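Local coordinates for D-ribulose-5-phosphate 3-epimerase, putative (Plasmodium falciparum, PDB 1TQX), which probably interconverts D-ribulose 5-phosphate and D-xylulose 5-phosphate as a metal-dependent epimerase, with one zinc ion bound in its TIM barrel, at residues 32-37 against 64-69. Numbering follows the deposited sequence.
Sequences AEWIHL and SIFFDV. With ZN (zinc ion), chain D.
With CG anti to the backbone N in both His36 (chi1 -165°) and Asp68 (chi1 175°), imidazole and carboxylate extend from paired residues of adjacent strands on the same face of the sheet and meet. His36 ND1 donates to Asp68 OD2 over 2.6 Å; the oxygen lies close to the imidazole plane but is approached from above the carboxylate plane. The other ring nitrogen, His36 NE2, binds the zinc ion at 2.2 Å, a site completed by Asp38, His70 and Asp179. Asp68 is therefore a second-shell residue: the bond to ND1 and the zinc at NE2 together hold the rotation of the imidazole, and the carboxylate probably makes the ring a stronger donor to the metal. Gln177 also bonds OD2 and Gln88 holds OD1, so both oxygens of this buried carboxylate are satisfied.

Two residues earlier, on the same face, Trp34 and Phe66 lie side by side in an offset stack, the centroids of the indole five-membered ring and the phenyl ring 3.9 Å apart with planes at 11°. Phe66 CD2 sits over the indole, whose six-membered ring meets Asp68 at its edge, Trp34 CE3 lying 3.5 Å from Asp68 OD2. On the other face, Leu37 CD1 packs 3.7 Å from Phe67 CD2, and helix 52-58 closes over both side chains through Ile55 and Leu58. From the loop before strand 66-72, Ile65 CD1 reaches Ile35 CB, 3.7 Å away.

Four backbone hydrogen bonds join the two segments in parallel register, Phe66 N to Glu33 O, Ile35 N to Phe66 O, Asp68 N to Ile35 O and Leu37 N to Asp68 O. Helix 52-58 links these neighbouring strands into a beta-alpha-beta unit of the TIM barrel, with His36, Asp68 and the Trp34-Phe66 stack on the inner face and Ile35, Leu37, Phe67 and Val69 on the outer one, as befits the ribulose-phosphate 3-epimerase family.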
loop_
_atom_site.group_PDB
_atom_site.type_symbol
_atom_site.label_atom_id
_atom_site.label_comp_id
_atom_site.label_asym_id
_atom_site.label_seq_id
_atom_site.Cartn_x
_atom_site.Cartn_y
_atom_site.Cartn_z
ATOM N N ALA A 32 -5.406 -0.813 -14.059
ATOM C CA ALA A 32 -4.923 -0.920 -12.685
ATOM C C ALA A 32 -6.144 -1.131 -11.791
ATOM O O ALA A 32 -7.132 -0.408 -11.909
ATOM C CB ALA A 32 -4.172 0.357 -12.279
ATOM N N GLU A 33 -6.079 -2.128 -10.913
ATOM C CA GLU A 33 -7.193 -2.435 -10.016
ATOM C C GLU A 33 -7.313 -1.453 -8.848
ATOM O O GLU A 33 -8.416 -1.081 -8.445
ATOM C CB GLU A 33 -7.045 -3.858 -9.452
ATOM C CG GLU A 33 -7.102 -4.992 -10.490
ATOM C CD GLU A 33 -5.760 -5.279 -11.166
ATOM O OE1 GLU A 33 -5.713 -6.207 -12.000
ATOM O OE2 GLU A 33 -4.754 -4.594 -10.871
ATOM N N TRP A 34 -6.168 -1.044 -8.311
ATOM C CA TRP A 34 -6.111 -0.132 -7.171
ATOM C C TRP A 34 -5.320 1.125 -7.515
ATOM O O TRP A 34 -4.532 1.131 -8.464
ATOM C CB TRP A 34 -5.381 -0.804 -6.000
ATOM C CG TRP A 34 -6.097 -1.921 -5.282
ATOM C CD1 TRP A 34 -7.146 -2.667 -5.734
ATOM C CD2 TRP A 34 -5.773 -2.432 -3.985
ATOM N NE1 TRP A 34 -7.495 -3.613 -4.796
ATOM C CE2 TRP A 34 -6.663 -3.490 -3.714
ATOM C CE3 TRP A 34 -4.802 -2.098 -3.026
ATOM C CZ2 TRP A 34 -6.622 -4.216 -2.524
ATOM C CZ3 TRP A 34 -4.759 -2.822 -1.838
ATOM C CH2 TRP A 34 -5.666 -3.872 -1.599
ATOM N N ILE A 35 -5.538 2.187 -6.741
ATOM C CA ILE A 35 -4.776 3.420 -6.901
ATOM C C ILE A 35 -4.211 3.616 -5.493
ATOM O O ILE A 35 -4.960 3.672 -4.519
ATOM C CB ILE A 35 -5.650 4.635 -7.364
ATOM C CG1 ILE A 35 -4.737 5.809 -7.720
ATOM C CG2 ILE A 35 -6.656 5.047 -6.292
ATOM C CD1 ILE A 35 -3.807 5.521 -8.892
ATOM N N HIS A 36 -2.885 3.660 -5.389
ATOM C CA HIS A 36 -2.214 3.795 -4.099
ATOM C C HIS A 36 -1.967 5.254 -3.745
ATOM O O HIS A 36 -1.207 5.953 -4.427
ATOM C CB HIS A 36 -0.889 3.032 -4.136
ATOM C CG HIS A 36 -0.288 2.801 -2.787
ATOM N ND1 HIS A 36 -0.789 1.870 -1.900
ATOM C CD2 HIS A 36 0.769 3.376 -2.170
ATOM C CE1 HIS A 36 -0.067 1.883 -0.797
ATOM N NE2 HIS A 36 0.886 2.788 -0.934
ATOM N N LEU A 37 -2.589 5.702 -2.657
ATOM C CA LEU A 37 -2.499 7.090 -2.218
ATOM C C LEU A 37 -1.667 7.280 -0.949
ATOM O O LEU A 37 -2.122 6.967 0.153
ATOM C CB LEU A 37 -3.923 7.627 -1.996
ATOM C CG LEU A 37 -4.849 7.407 -3.201
ATOM C CD1 LEU A 37 -6.323 7.462 -2.791
ATOM C CD2 LEU A 37 -4.531 8.463 -4.254
ATOM N N SER A 64 -14.461 2.656 -11.039
ATOM C CA SER A 64 -14.312 1.431 -10.263
ATOM C C SER A 64 -13.016 1.277 -9.471
ATOM O O SER A 64 -12.949 0.447 -8.568
ATOM C CB SER A 64 -14.458 0.214 -11.183
ATOM O OG SER A 64 -15.718 0.203 -11.825
ATOM N N ILE A 65 -11.995 2.071 -9.778
ATOM C CA ILE A 65 -10.726 1.902 -9.082
ATOM C C ILE A 65 -10.803 1.999 -7.549
ATOM O O ILE A 65 -11.414 2.908 -6.991
ATOM C CB ILE A 65 -9.652 2.862 -9.659
ATOM C CG1 ILE A 65 -8.259 2.306 -9.352
ATOM C CG2 ILE A 65 -9.827 4.269 -9.097
ATOM C CD1 ILE A 65 -7.158 2.847 -10.263
ATOM N N PHE A 66 -10.182 1.019 -6.895
ATOM C CA PHE A 66 -10.121 0.852 -5.437
ATOM C C PHE A 66 -9.176 1.878 -4.790
ATOM O O PHE A 66 -8.014 1.986 -5.181
ATOM C CB PHE A 66 -9.626 -0.576 -5.179
ATOM C CG PHE A 66 -9.634 -1.013 -3.737
ATOM C CD1 PHE A 66 -10.633 -1.865 -3.265
ATOM C CD2 PHE A 66 -8.569 -0.703 -2.892
ATOM C CE1 PHE A 66 -10.564 -2.414 -1.979
ATOM C CE2 PHE A 66 -8.490 -1.245 -1.601
ATOM C CZ PHE A 66 -9.488 -2.104 -1.148
ATOM N N PHE A 67 -9.673 2.615 -3.798
ATOM C CA PHE A 67 -8.867 3.623 -3.114
ATOM C C PHE A 67 -8.060 3.018 -1.968
ATOM O O PHE A 67 -8.602 2.689 -0.909
ATOM C CB PHE A 67 -9.769 4.755 -2.593
ATOM C CG PHE A 67 -10.021 5.853 -3.601
ATOM C CD1 PHE A 67 -10.349 5.559 -4.928
ATOM C CD2 PHE A 67 -9.951 7.190 -3.216
ATOM C CE1 PHE A 67 -10.602 6.589 -5.846
ATOM C CE2 PHE A 67 -10.203 8.224 -4.129
ATOM C CZ PHE A 67 -10.529 7.922 -5.441
ATOM N N ASP A 68 -6.758 2.872 -2.188
ATOM C CA ASP A 68 -5.860 2.294 -1.198
ATOM C C ASP A 68 -5.000 3.407 -0.582
ATOM O O ASP A 68 -4.038 3.884 -1.187
ATOM C CB ASP A 68 -5.017 1.222 -1.896
ATOM C CG ASP A 68 -3.959 0.625 -1.009
ATOM O OD1 ASP A 68 -4.224 0.384 0.190
ATOM O OD2 ASP A 68 -2.854 0.369 -1.536
ATOM N N VAL A 69 -5.362 3.808 0.633
ATOM C CA VAL A 69 -4.674 4.894 1.329
ATOM C C VAL A 69 -3.627 4.432 2.334
ATOM O O VAL A 69 -3.939 3.733 3.299
ATOM C CB VAL A 69 -5.689 5.815 2.064
ATOM C CG1 VAL A 69 -4.977 7.056 2.584
ATOM C CG2 VAL A 69 -6.826 6.208 1.115
HETATM ZN ZN ZN D . 2.659 3.626 0.143
#